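Side-chain contacts in glycoside hydrolase family 81 (Clostridium thermocellum, PDB 6FOP), which probably hydrolyses beta-1,3-glucans such as laminarin, contributing to their breakdown by the bacterial cellulosome: residues A55-F60 and I260-P265; V69-L74 and I203-D208; R322-L327 and E357-I362; P354-E357 and S363-D366. All coordinates share one frame; numbering follows the deposited sequence.

How the contacts relate
The four contacts form two pairs on opposite sides of the chain's centre. Contacts 1 and 2 are buried and lie among beta strands; strands 59-63 and 66-70 are neighbours in one antiparallel sheet. Contacts 3 and 4 share Glu357 and helix 339-359, are only partly buried, and have centres about 50 to 59 Å from those of contacts 1 and 2. Chemistry follows place. Contact 1 sets a buried histidine-tyrosine hydrogen bond beside a small apolar touch, and contact 2 packs aliphatic groups between sheets. Contact 3 combines a hydrogen bond between two asparagine side-chain amides with isoleucine-leucine packing, while contact 4 sets close-packed alanines beside a glutamate and a lysine too far apart for a salt bridge.

Contact 1 of 4, residues A55-F60 and I260-P265; sequences AHPLTF and ILALYP
Tyr264 OH is gripped by two nitrogen-bearing side chains: it hydrogen-bonds His56 ND1 at 2.7 Å, with a nearly straight geometry of 163°, and it also bonds Lys129 NZ. The hydroxyl meets the imidazole at its edge and in its plane, and ND1 in turn lies in the plane of the phenol. The rings touch along their edges, almost perpendicular (81°), without stacking. The first torsion of His56 sets its ring beside the backbone N, and chi2 of 140° turns ND1 to the hydroxyl, while NE2 bonds Gly557 O at the far edge of the ring. Held at both nitrogens, the imidazole has its rotation fixed in a buried setting. A smaller apolar touch lies alongside, where Pro57 CD rests 4.1 Å from Ala262 CB. The peptide bond before Pro57 is cis, part of the sharp turn that links strand 53-54 to its antiparallel partner 59-63. The contact thus joins that hairpin to edge strand 260-263 of another sheet, with Met288 of strand 286-292 against His56, Ala262 and Tyr264, strand 200-206 beside Pro57, and Tyr534 of helix 514-534 against the tyrosine.

Contact 2 of 4, residues V69-L74 and I203-D208; sequences VGKPAL and IAVLPD
Val69 and Ile203 meet between two antiparallel sheets packed face to face, an arrangement consistent with the N-terminal beta-sandwich of family 81 enzymes. Strand 66-70 belongs to one sheet and strand 200-206 to the other. Val69 and Lys71, the residue following the first strand, point into the interface between the sheets against Ile203 and Val205. On the buried side, Val69 CG1 lies 4.0 Å from Ile203 CD1. The side chains run past one another in antiparallel fashion and touch through their terminal methyls; the CA atoms of Val69 and Ile203 are 9.3 Å apart. Leu58, from the loop before strand 59-63, packs on both Ile203 and Val205 and adds to this apolar filling. Toward solvent the character changes. Lys71 is partly exposed, and the chains come closer just past the end of strand 66-70, with Lys71 CA and Val205 CA 7.5 Å apart. The aliphatic stem of Lys71 runs out fully extended and bends only at the last torsion (chi4 -75°). The stem packs on the valine while its charged end, NZ, is held by Ser282 O on strand 280-283. It crosses the valine at about a right angle, and the touch is made by Lys71 CD against Val205 CG2 at 3.7 Å.

Contact 3 of 4, residues R322-L327 and E357-I362; sequences RYINEL and EQLGNI
Asn361 swings CG away from its backbone N, with chi1 at -168°, and Asn325 places its own CG anti to the carbonyl carbon; together these settings bring the two amides within bonding range. Asn361 ND2 donates to Asn325 OD1 at 2.8 Å. The acceptor lies in the amide plane of Asn361, but the donor approaches from above the other carbonyl, 46° out of its plane and away from a lone-pair direction. The two amide planes are turned 71° against each other. Asn361 uses both ends of its amide: ND2 also bonds Asn321 OD1, one turn earlier on helix 317-329, while OD1 caps Ala364 N at the start of the next helix. Such a divided grip fixes which way round the amide sits. Next to the polar pair is an apolar one, with Ile324 CG1 4.0 Å from Leu359 CD1. The other branch of the isoleucine, CG2, passes 3.9 Å from Asn361 ND2. Gly360, with positive phi, forms the Schellman motif at the end of helix 339-359, and Asn361 begins helix 362-379 as its N-cap. This tight helix-to-helix corner, packed on a third helix, is consistent with the (alpha/alpha)6 barrel expected of the family 81 catalytic domain.

Contact 4 of 4, residues P354-E357 and S363-D366; sequences PIAE and SAKD
Glu357 and Lys365 lie against each other mainly through their hydrocarbon parts, with Glu357 CG 3.9 Å from Lys365 CG. The closest touch of this pair is between Glu357 OE2 and Lys365 CE, at 3.6 Å. Both chains are extended beyond CG and cross at a slant; Lys365 holds CG anti to its backbone N (chi1 169°), which carries the stem across the glutamate. Deeper in, Ala356 CB sits 3.8 Å from Lys365 N and 4.2 Å from Ala364 CB. The small alanine side chain lets the helices come close at this point, the CA atoms of Ala356 and Lys365 being 5.4 Å apart. Farther out, the short connection between the helices is consistent with this closeness: Asn361 N probably donates to Ala356 O, tying the start of helix 362-379 to the last turns of helix 339-359. Ile324 of helix 317-329 packs on both alanines. The carboxylate has a stronger partner, a salt bridge from OE2 to Arg433 NE. Since Glu357 OE2 remains 4.5 Å from Lys365 NZ, beyond a salt bridge, the lysine probably contributes a diffuse electrostatic attraction to an already engaged carboxylate, and its direct packing is largely that of an aliphatic chain.

Contact 1 of 4, residues A55-F60 and I260-P265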
loop_
_atom_site.group_PDB
_atom_site.type_symbol
_atom_site.label_atom_id
_atom_site.label_comp_id
_atom_site.label_asym_id
_atom_site.label_seq_id
_atom_site.Cartn_x
_atom_site.Cartn_y
_atom_site.Cartn_z
ATOM N N ALA A 55 13.083 -4.312 -6.141
ATOM C CA ALA A 55 12.717 -3.196 -6.980
ATOM C C ALA A 55 11.768 -3.568 -8.098
ATOM O O ALA A 55 10.684 -2.963 -8.209
ATOM C CB ALA A 55 13.976 -2.519 -7.532
ATOM N N HIS A 56 12.146 -4.591 -8.859
ATOM C CA HIS A 56 11.382 -5.180 -9.977
ATOM C C HIS A 56 11.510 -4.350 -11.264
ATOM O O HIS A 56 11.134 -3.181 -11.280
ATOM C CB HIS A 56 9.887 -5.387 -9.680
ATOM C CG HIS A 56 9.563 -6.177 -8.443
ATOM N ND1 HIS A 56 8.527 -5.811 -7.614
ATOM C CD2 HIS A 56 10.089 -7.307 -7.904
ATOM C CE1 HIS A 56 8.434 -6.665 -6.609
ATOM N NE2 HIS A 56 9.347 -7.602 -6.774
ATOM N N PRO A 57 12.024 -4.930 -12.348
ATOM C CA PRO A 57 12.358 -6.366 -12.492
ATOM C C PRO A 57 13.628 -6.824 -11.761
ATOM O O PRO A 57 13.853 -8.023 -11.635
ATOM C CB PRO A 57 12.462 -6.531 -14.015
ATOM C CG PRO A 57 12.917 -5.165 -14.456
ATOM C CD PRO A 57 12.092 -4.222 -13.635
ATOM N N LEU A 58 14.475 -5.882 -11.371
ATOM C CA LEU A 58 15.731 -6.209 -10.681
ATOM C C LEU A 58 15.580 -6.338 -9.180
ATOM O O LEU A 58 14.719 -5.681 -8.546
ATOM C CB LEU A 58 16.796 -5.132 -10.940
ATOM C CG LEU A 58 17.260 -4.990 -12.386
ATOM C CD1 LEU A 58 18.049 -3.709 -12.592
ATOM C CD2 LEU A 58 18.122 -6.146 -12.813
ATOM N N THR A 59 16.467 -7.119 -8.598
ATOM C CA THR A 59 16.625 -7.165 -7.163
ATOM C C THR A 59 18.071 -6.955 -6.799
ATOM O O THR A 59 18.975 -7.232 -7.609
ATOM C CB THR A 59 16.062 -8.460 -6.550
ATOM O OG1 THR A 59 16.854 -9.570 -6.962
ATOM C CG2 THR A 59 14.614 -8.702 -6.991
ATOM N N PHE A 60 18.301 -6.502 -5.573
ATOM C CA PHE A 60 19.644 -6.105 -5.136
ATOM C C PHE A 60 19.909 -6.530 -3.710
ATOM O O PHE A 60 18.972 -6.783 -2.943
ATOM C CB PHE A 60 19.809 -4.568 -5.214
ATOM C CG PHE A 60 19.437 -3.980 -6.540
ATOM C CD1 PHE A 60 20.365 -3.937 -7.576
ATOM C CD2 PHE A 60 18.148 -3.462 -6.764
ATOM C CE1 PHE A 60 20.012 -3.422 -8.806
ATOM C CE2 PHE A 60 17.797 -2.954 -7.996
ATOM C CZ PHE A 60 18.750 -2.908 -9.019
ATOM N N ILE A 260 13.562 3.884 -20.167
ATOM C CA ILE A 260 12.662 2.775 -20.336
ATOM C C ILE A 260 12.030 2.525 -18.968
ATOM O O ILE A 260 12.727 2.267 -17.998
ATOM C CB ILE A 260 13.395 1.514 -20.820
ATOM C CG1 ILE A 260 14.090 1.748 -22.160
ATOM C CG2 ILE A 260 12.414 0.344 -20.926
ATOM C CD1 ILE A 260 15.032 0.627 -22.587
ATOM N N LEU A 261 10.707 2.642 -18.902
ATOM C CA LEU A 261 9.941 2.399 -17.652
ATOM C C LEU A 261 9.208 1.059 -17.796
ATOM O O LEU A 261 8.653 0.761 -18.848
ATOM C CB LEU A 261 8.976 3.528 -17.343
ATOM C CG LEU A 261 9.611 4.901 -17.143
ATOM C CD1 LEU A 261 8.495 5.932 -17.003
ATOM C CD2 LEU A 261 10.487 4.895 -15.900
ATOM N N ALA A 262 9.268 0.278 -16.735
ATOM C CA ALA A 262 8.597 -1.005 -16.643
ATOM C C ALA A 262 7.359 -0.774 -15.752
ATOM O O ALA A 262 7.468 -0.269 -14.650
ATOM C CB ALA A 262 9.514 -2.068 -16.040
ATOM N N LEU A 263 6.220 -1.275 -16.229
ATOM C CA LEU A 263 4.922 -1.086 -15.577
ATOM C C LEU A 263 4.371 -2.403 -15.107
ATOM O O LEU A 263 4.420 -3.382 -15.826
ATOM C CB LEU A 263 3.917 -0.469 -16.563
ATOM C CG LEU A 263 3.930 1.041 -16.720
ATOM C CD1 LEU A 263 5.265 1.581 -17.233
ATOM C CD2 LEU A 263 2.812 1.477 -17.669
ATOM N N TYR A 264 3.849 -2.404 -13.883
ATOM C CA TYR A 264 3.143 -3.558 -13.360
ATOM C C TYR A 264 1.754 -3.691 -14.001
ATOM O O TYR A 264 1.192 -2.690 -14.504
ATOM C CB TYR A 264 2.945 -3.381 -11.884
ATOM C CG TYR A 264 4.163 -3.413 -10.991
ATOM C CD1 TYR A 264 4.929 -4.565 -10.850
ATOM C CD2 TYR A 264 4.563 -2.279 -10.273
ATOM C CE1 TYR A 264 5.991 -4.617 -9.956
ATOM C CE2 TYR A 264 5.595 -2.337 -9.352
ATOM C CZ TYR A 264 6.325 -3.490 -9.207
ATOM O OH TYR A 264 7.320 -3.498 -8.253
ATOM N N PRO A 265 1.148 -4.885 -13.927
ATOM C CA PRO A 265 -0.214 -5.039 -14.457
ATOM C C PRO A 265 -1.247 -4.031 -13.952
ATOM O O PRO A 265 -2.074 -3.567 -14.747
ATOM C CB PRO A 265 -0.575 -6.456 -14.024
ATOM C CG PRO A 265 0.737 -7.171 -14.062
ATOM C CD PRO A 265 1.713 -6.172 -13.518
#

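Contact 2 of 4, residues V69-L74 and I203-D208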
loop_
_atom_site.group_PDB
_atom_site.type_symbol
_atom_site.label_atom_id
_atom_site.label_comp_id
_atom_site.label_asym_id
_atom_site.label_seq_id
_atom_site.Cartn_x
_atom_site.Cartn_y
_atom_site.Cartn_z
ATOM N N VAL A 69 23.346 -7.781 -7.747
ATOM C CA VAL A 69 22.333 -7.516 -8.755
ATOM C C VAL A 69 21.798 -8.842 -9.262
ATOM O O VAL A 69 22.584 -9.764 -9.566
ATOM C CB VAL A 69 22.900 -6.724 -9.942
ATOM C CG1 VAL A 69 21.842 -6.508 -11.019
ATOM C CG2 VAL A 69 23.502 -5.400 -9.497
ATOM N N GLY A 70 20.478 -8.959 -9.392
ATOM C CA GLY A 70 19.912 -10.159 -9.993
ATOM C C GLY A 70 18.529 -9.959 -10.569
ATOM O O GLY A 70 17.851 -8.961 -10.279
ATOM N N LYS A 71 18.102 -10.957 -11.337
ATOM C CA LYS A 71 16.740 -11.069 -11.792
ATOM C C LYS A 71 16.232 -12.378 -11.231
ATOM O O LYS A 71 16.763 -13.429 -11.560
ATOM C CB LYS A 71 16.575 -11.066 -13.314
ATOM C CG LYS A 71 15.081 -10.976 -13.690
ATOM C CD LYS A 71 14.837 -10.850 -15.161
ATOM C CE LYS A 71 13.360 -10.819 -15.457
ATOM N NZ LYS A 71 12.741 -12.152 -15.338
ATOM N N PRO A 72 15.180 -12.353 -10.391
ATOM C CA PRO A 72 14.730 -13.615 -9.778
ATOM C C PRO A 72 14.317 -14.698 -10.752
ATOM O O PRO A 72 13.705 -14.410 -11.789
ATOM C CB PRO A 72 13.533 -13.171 -8.920
ATOM C CG PRO A 72 13.867 -11.749 -8.568
ATOM C CD PRO A 72 14.505 -11.188 -9.802
ATOM N N ALA A 73 14.673 -15.935 -10.406
ATOM C CA ALA A 73 14.147 -17.110 -11.075
ATOM C C ALA A 73 12.867 -17.525 -10.388
ATOM O O ALA A 73 12.888 -17.939 -9.235
ATOM C CB ALA A 73 15.146 -18.245 -11.024
ATOM N N LEU A 74 11.765 -17.440 -11.115
ATOM C CA LEU A 74 10.448 -17.709 -10.562
ATOM C C LEU A 74 10.204 -19.207 -10.445
ATOM O O LEU A 74 10.522 -19.979 -11.351
ATOM C CB LEU A 74 9.380 -17.063 -11.438
ATOM C CG LEU A 74 9.535 -15.547 -11.595
ATOM C CD1 LEU A 74 8.476 -15.007 -12.547
ATOM C CD2 LEU A 74 9.470 -14.826 -10.273
ATOM N N ILE A 203 23.937 -0.626 -15.677
ATOM C CA ILE A 203 23.629 -1.984 -16.142
ATOM C C ILE A 203 22.142 -2.006 -16.469
ATOM O O ILE A 203 21.380 -1.151 -15.954
ATOM C CB ILE A 203 23.999 -3.063 -15.115
ATOM C CG1 ILE A 203 23.103 -3.032 -13.869
ATOM C CG2 ILE A 203 25.462 -2.921 -14.715
ATOM C CD1 ILE A 203 21.787 -3.791 -13.970
ATOM N N ALA A 204 21.728 -2.942 -17.312
ATOM C CA ALA A 204 20.293 -3.225 -17.516
ATOM C C ALA A 204 20.093 -4.682 -17.625
ATOM O O ALA A 204 20.913 -5.394 -18.207
ATOM C CB ALA A 204 19.724 -2.564 -18.759
ATOM N N VAL A 205 18.967 -5.149 -17.111
ATOM C CA VAL A 205 18.483 -6.480 -17.448
ATOM C C VAL A 205 17.733 -6.395 -18.785
ATOM O O VAL A 205 16.891 -5.517 -18.987
ATOM C CB VAL A 205 17.622 -7.118 -16.343
ATOM C CG1 VAL A 205 16.386 -6.286 -15.978
ATOM C CG2 VAL A 205 17.210 -8.534 -16.742
ATOM N N LEU A 206 18.131 -7.254 -19.719
ATOM C CA LEU A 206 17.632 -7.225 -21.089
ATOM C C LEU A 206 16.626 -8.331 -21.286
ATOM O O LEU A 206 16.736 -9.375 -20.670
ATOM C CB LEU A 206 18.803 -7.435 -22.055
ATOM C CG LEU A 206 19.939 -6.432 -21.908
ATOM C CD1 LEU A 206 21.136 -6.860 -22.758
ATOM C CD2 LEU A 206 19.505 -5.028 -22.269
ATOM N N PRO A 207 15.682 -8.129 -22.213
ATOM C CA PRO A 207 14.669 -9.136 -22.471
ATOM C C PRO A 207 15.133 -10.225 -23.443
ATOM O O PRO A 207 14.421 -11.217 -23.621
ATOM C CB PRO A 207 13.518 -8.326 -23.094
ATOM C CG PRO A 207 14.197 -7.151 -23.712
ATOM C CD PRO A 207 15.373 -6.834 -22.839
ATOM N N ASP A 208 16.291 -10.046 -24.075
ATOM C CA ASP A 208 16.796 -11.027 -25.045
ATOM C C ASP A 208 18.283 -10.762 -25.246
ATOM O O ASP A 208 18.810 -9.812 -24.685
ATOM C CB ASP A 208 15.995 -10.958 -26.374
ATOM C CG ASP A 208 16.124 -9.633 -27.080
ATOM O OD1 ASP A 208 17.250 -9.304 -27.482
ATOM O OD2 ASP A 208 15.103 -8.898 -27.211
#

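Contact 3 of 4, residues R322-L327 and E357-I362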
loop_
_atom_site.group_PDB
_atom_site.type_symbol
_atom_site.label_atom_id
_atom_site.label_comp_id
_atom_site.label_asym_id
_atom_site.label_seq_id
_atom_site.Cartn_x
_atom_site.Cartn_y
_atom_site.Cartn_z
ATOM N N ARG A 322 -32.227 -4.886 19.419
ATOM C CA ARG A 322 -31.669 -5.630 20.538
ATOM C C ARG A 322 -30.163 -5.871 20.378
ATOM O O ARG A 322 -29.401 -5.751 21.360
ATOM C CB ARG A 322 -32.401 -6.971 20.725
ATOM C CG ARG A 322 -31.759 -7.867 21.782
ATOM C CD ARG A 322 -32.654 -9.032 22.147
ATOM N NE ARG A 322 -33.116 -9.791 20.993
ATOM C CZ ARG A 322 -32.408 -10.719 20.351
ATOM N NH1 ARG A 322 -31.174 -11.029 20.751
ATOM N NH2 ARG A 322 -32.947 -11.332 19.298
ATOM N N TYR A 323 -29.729 -6.192 19.166
ATOM C CA TYR A 323 -28.296 -6.334 18.933
ATOM C C TYR A 323 -27.530 -5.047 19.250
ATOM O O TYR A 323 -26.443 -5.099 19.817
ATOM C CB TYR A 323 -27.987 -6.796 17.487
ATOM C CG TYR A 323 -28.717 -8.032 17.024
ATOM C CD1 TYR A 323 -29.180 -8.989 17.904
ATOM C CD2 TYR A 323 -28.977 -8.230 15.671
ATOM C CE1 TYR A 323 -29.876 -10.105 17.447
ATOM C CE2 TYR A 323 -29.668 -9.319 15.206
ATOM C CZ TYR A 323 -30.169 -10.245 16.101
ATOM O OH TYR A 323 -30.853 -11.336 15.618
ATOM N N ILE A 324 -28.123 -3.912 18.902
ATOM C CA ILE A 324 -27.545 -2.605 19.238
ATOM C C ILE A 324 -27.459 -2.430 20.759
ATOM O O ILE A 324 -26.435 -2.006 21.269
ATOM C CB ILE A 324 -28.300 -1.475 18.536
ATOM C CG1 ILE A 324 -27.944 -1.460 17.043
ATOM C CG2 ILE A 324 -28.044 -0.122 19.187
ATOM C CD1 ILE A 324 -26.510 -1.028 16.721
ATOM N N ASN A 325 -28.527 -2.788 21.475
ATOM C CA ASN A 325 -28.488 -2.719 22.944
ATOM C C ASN A 325 -27.453 -3.652 23.550
ATOM O O ASN A 325 -26.800 -3.297 24.538
ATOM C CB ASN A 325 -29.869 -2.981 23.540
ATOM C CG ASN A 325 -30.805 -1.801 23.374
ATOM O OD1 ASN A 325 -30.380 -0.647 23.326
ATOM N ND2 ASN A 325 -32.081 -2.081 23.306
ATOM N N GLU A 326 -27.304 -4.840 22.973
ATOM C CA GLU A 326 -26.309 -5.784 23.463
ATOM C C GLU A 326 -24.904 -5.176 23.295
ATOM O O GLU A 326 -24.083 -5.257 24.212
ATOM C CB GLU A 326 -26.456 -7.142 22.741
ATOM C CG GLU A 326 -27.727 -7.890 23.159
ATOM C CD GLU A 326 -28.121 -9.085 22.306
ATOM O OE1 GLU A 326 -27.453 -9.380 21.299
ATOM O OE2 GLU A 326 -29.148 -9.758 22.660
ATOM N N LEU A 327 -24.641 -4.568 22.148
ATOM C CA LEU A 327 -23.360 -3.922 21.937
ATOM C C LEU A 327 -23.171 -2.725 22.857
ATOM O O LEU A 327 -22.061 -2.487 23.345
ATOM C CB LEU A 327 -23.210 -3.522 20.466
ATOM C CG LEU A 327 -21.898 -2.826 20.115
ATOM C CD1 LEU A 327 -20.679 -3.704 20.353
ATOM C CD2 LEU A 327 -21.968 -2.351 18.693
ATOM N N GLU A 357 -28.593 5.144 15.255
ATOM C CA GLU A 357 -29.278 6.366 14.852
ATOM C C GLU A 357 -30.478 6.058 13.960
ATOM O O GLU A 357 -31.586 6.600 14.165
ATOM C CB GLU A 357 -28.324 7.305 14.115
ATOM C CG GLU A 357 -27.247 7.875 15.019
ATOM C CD GLU A 357 -26.131 8.566 14.305
ATOM O OE1 GLU A 357 -25.911 8.247 13.123
ATOM O OE2 GLU A 357 -25.453 9.389 14.968
ATOM N N GLN A 358 -30.306 5.144 13.015
ATOM C CA GLN A 358 -31.414 4.742 12.103
ATOM C C GLN A 358 -32.600 4.163 12.872
ATOM O O GLN A 358 -33.754 4.358 12.476
ATOM C CB GLN A 358 -30.931 3.716 11.082
ATOM C CG GLN A 358 -29.983 4.312 10.051
ATOM C CD GLN A 358 -29.282 3.271 9.204
ATOM O OE1 GLN A 358 -29.465 2.066 9.353
ATOM N NE2 GLN A 358 -28.443 3.745 8.314
ATOM N N LEU A 359 -32.302 3.447 13.956
ATOM C CA LEU A 359 -33.347 2.835 14.769
ATOM C C LEU A 359 -33.986 3.778 15.756
ATOM O O LEU A 359 -34.994 3.407 16.367
ATOM C CB LEU A 359 -32.772 1.638 15.517
ATOM C CG LEU A 359 -32.381 0.452 14.644
ATOM C CD1 LEU A 359 -31.426 -0.434 15.418
ATOM C CD2 LEU A 359 -33.586 -0.362 14.223
ATOM N N GLY A 360 -33.422 4.962 15.948
ATOM C CA GLY A 360 -33.906 5.886 16.985
ATOM C C GLY A 360 -33.480 5.471 18.383
ATOM O O GLY A 360 -34.073 5.894 19.373
ATOM N N ASN A 361 -32.421 4.673 18.471
ATOM C CA ASN A 361 -31.901 4.221 19.763
ATOM C C ASN A 361 -30.868 5.232 20.284
ATOM O O ASN A 361 -29.662 5.107 20.099
ATOM C CB ASN A 361 -31.345 2.811 19.655
ATOM C CG ASN A 361 -31.074 2.197 21.017
ATOM O OD1 ASN A 361 -30.742 2.913 21.980
ATOM N ND2 ASN A 361 -31.243 0.870 21.120
ATOM N N ILE A 362 -31.401 6.309 20.836
ATOM C CA ILE A 362 -30.602 7.439 21.290
ATOM C C ILE A 362 -29.712 7.027 22.450
ATOM O O ILE A 362 -28.565 7.462 22.530
ATOM C CB ILE A 362 -31.482 8.656 21.635
ATOM C CG1 ILE A 362 -32.290 9.088 20.393
ATOM C CG2 ILE A 362 -30.651 9.789 22.213
ATOM C CD1 ILE A 362 -31.496 9.401 19.154
#

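Contact 4 of 4, residues P354-E357 and S363-D366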
loop_
_atom_site.group_PDB
_atom_site.type_symbol
_atom_site.label_atom_id
_atom_site.label_comp_id
_atom_site.label_asym_id
_atom_site.label_seq_id
_atom_site.Cartn_x
_atom_site.Cartn_y
_atom_site.Cartn_z
ATOM N N PRO A 354 -24.198 4.485 13.242
ATOM C CA PRO A 354 -25.294 4.898 12.357
ATOM C C PRO A 354 -26.518 3.980 12.440
ATOM O O PRO A 354 -27.646 4.434 12.158
ATOM C CB PRO A 354 -24.670 4.852 10.962
ATOM C CG PRO A 354 -23.482 3.993 11.108
ATOM C CD PRO A 354 -22.971 4.203 12.490
ATOM N N ILE A 355 -26.298 2.706 12.777
ATOM C CA ILE A 355 -27.407 1.763 12.892
ATOM C C ILE A 355 -28.269 2.170 14.097
ATOM O O ILE A 355 -29.511 2.198 14.013
ATOM C CB ILE A 355 -26.894 0.320 12.984
ATOM C CG1 ILE A 355 -26.061 -0.020 11.736
ATOM C CG2 ILE A 355 -28.048 -0.661 13.164
ATOM C CD1 ILE A 355 -25.292 -1.321 11.806
ATOM N N ALA A 356 -27.622 2.461 15.230
ATOM C CA ALA A 356 -28.351 3.001 16.378
ATOM C C ALA A 356 -29.179 4.241 16.027
ATOM O O ALA A 356 -30.355 4.370 16.436
ATOM C CB ALA A 356 -27.425 3.311 17.535
ATOM N N GLU A 357 -28.593 5.144 15.255
ATOM C CA GLU A 357 -29.278 6.366 14.852
ATOM C C GLU A 357 -30.478 6.058 13.960
ATOM O O GLU A 357 -31.586 6.600 14.165
ATOM C CB GLU A 357 -28.324 7.305 14.115
ATOM C CG GLU A 357 -27.247 7.875 15.019
ATOM C CD GLU A 357 -26.131 8.566 14.305
ATOM O OE1 GLU A 357 -25.911 8.247 13.123
ATOM O OE2 GLU A 357 -25.453 9.389 14.968
ATOM N N SER A 363 -30.195 6.165 23.342
ATOM C CA SER A 363 -29.379 5.690 24.467
ATOM C C SER A 363 -28.099 5.025 23.952
ATOM O O SER A 363 -26.984 5.293 24.421
ATOM C CB SER A 363 -30.154 4.677 25.303
ATOM O OG SER A 363 -29.330 4.159 26.331
ATOM N N ALA A 364 -28.274 4.147 22.983
ATOM C CA ALA A 364 -27.105 3.422 22.441
ATOM C C ALA A 364 -26.215 4.380 21.641
ATOM O O ALA A 364 -24.990 4.356 21.785
ATOM C CB ALA A 364 -27.550 2.264 21.566
ATOM N N LYS A 365 -26.822 5.207 20.784
ATOM C CA LYS A 365 -26.075 6.263 20.065
ATOM C C LYS A 365 -25.202 7.063 21.009
ATOM O O LYS A 365 -24.006 7.259 20.754
ATOM C CB LYS A 365 -27.019 7.208 19.292
ATOM C CG LYS A 365 -26.365 8.461 18.733
ATOM C CD LYS A 365 -27.332 9.614 18.608
ATOM C CE LYS A 365 -26.663 10.834 17.983
ATOM N NZ LYS A 365 -27.636 11.955 17.907
ATOM N N ASP A 366 -25.806 7.557 22.082
ATOM C CA ASP A 366 -25.085 8.382 23.031
ATOM C C ASP A 366 -23.932 7.607 23.703
ATOM O O ASP A 366 -22.842 8.173 23.910
ATOM C CB ASP A 366 -26.032 8.921 24.105
ATOM C CG ASP A 366 -26.972 10.005 23.603
ATOM O OD1 ASP A 366 -26.826 10.534 22.481
ATOM O OD2 ASP A 366 -27.912 10.318 24.387
#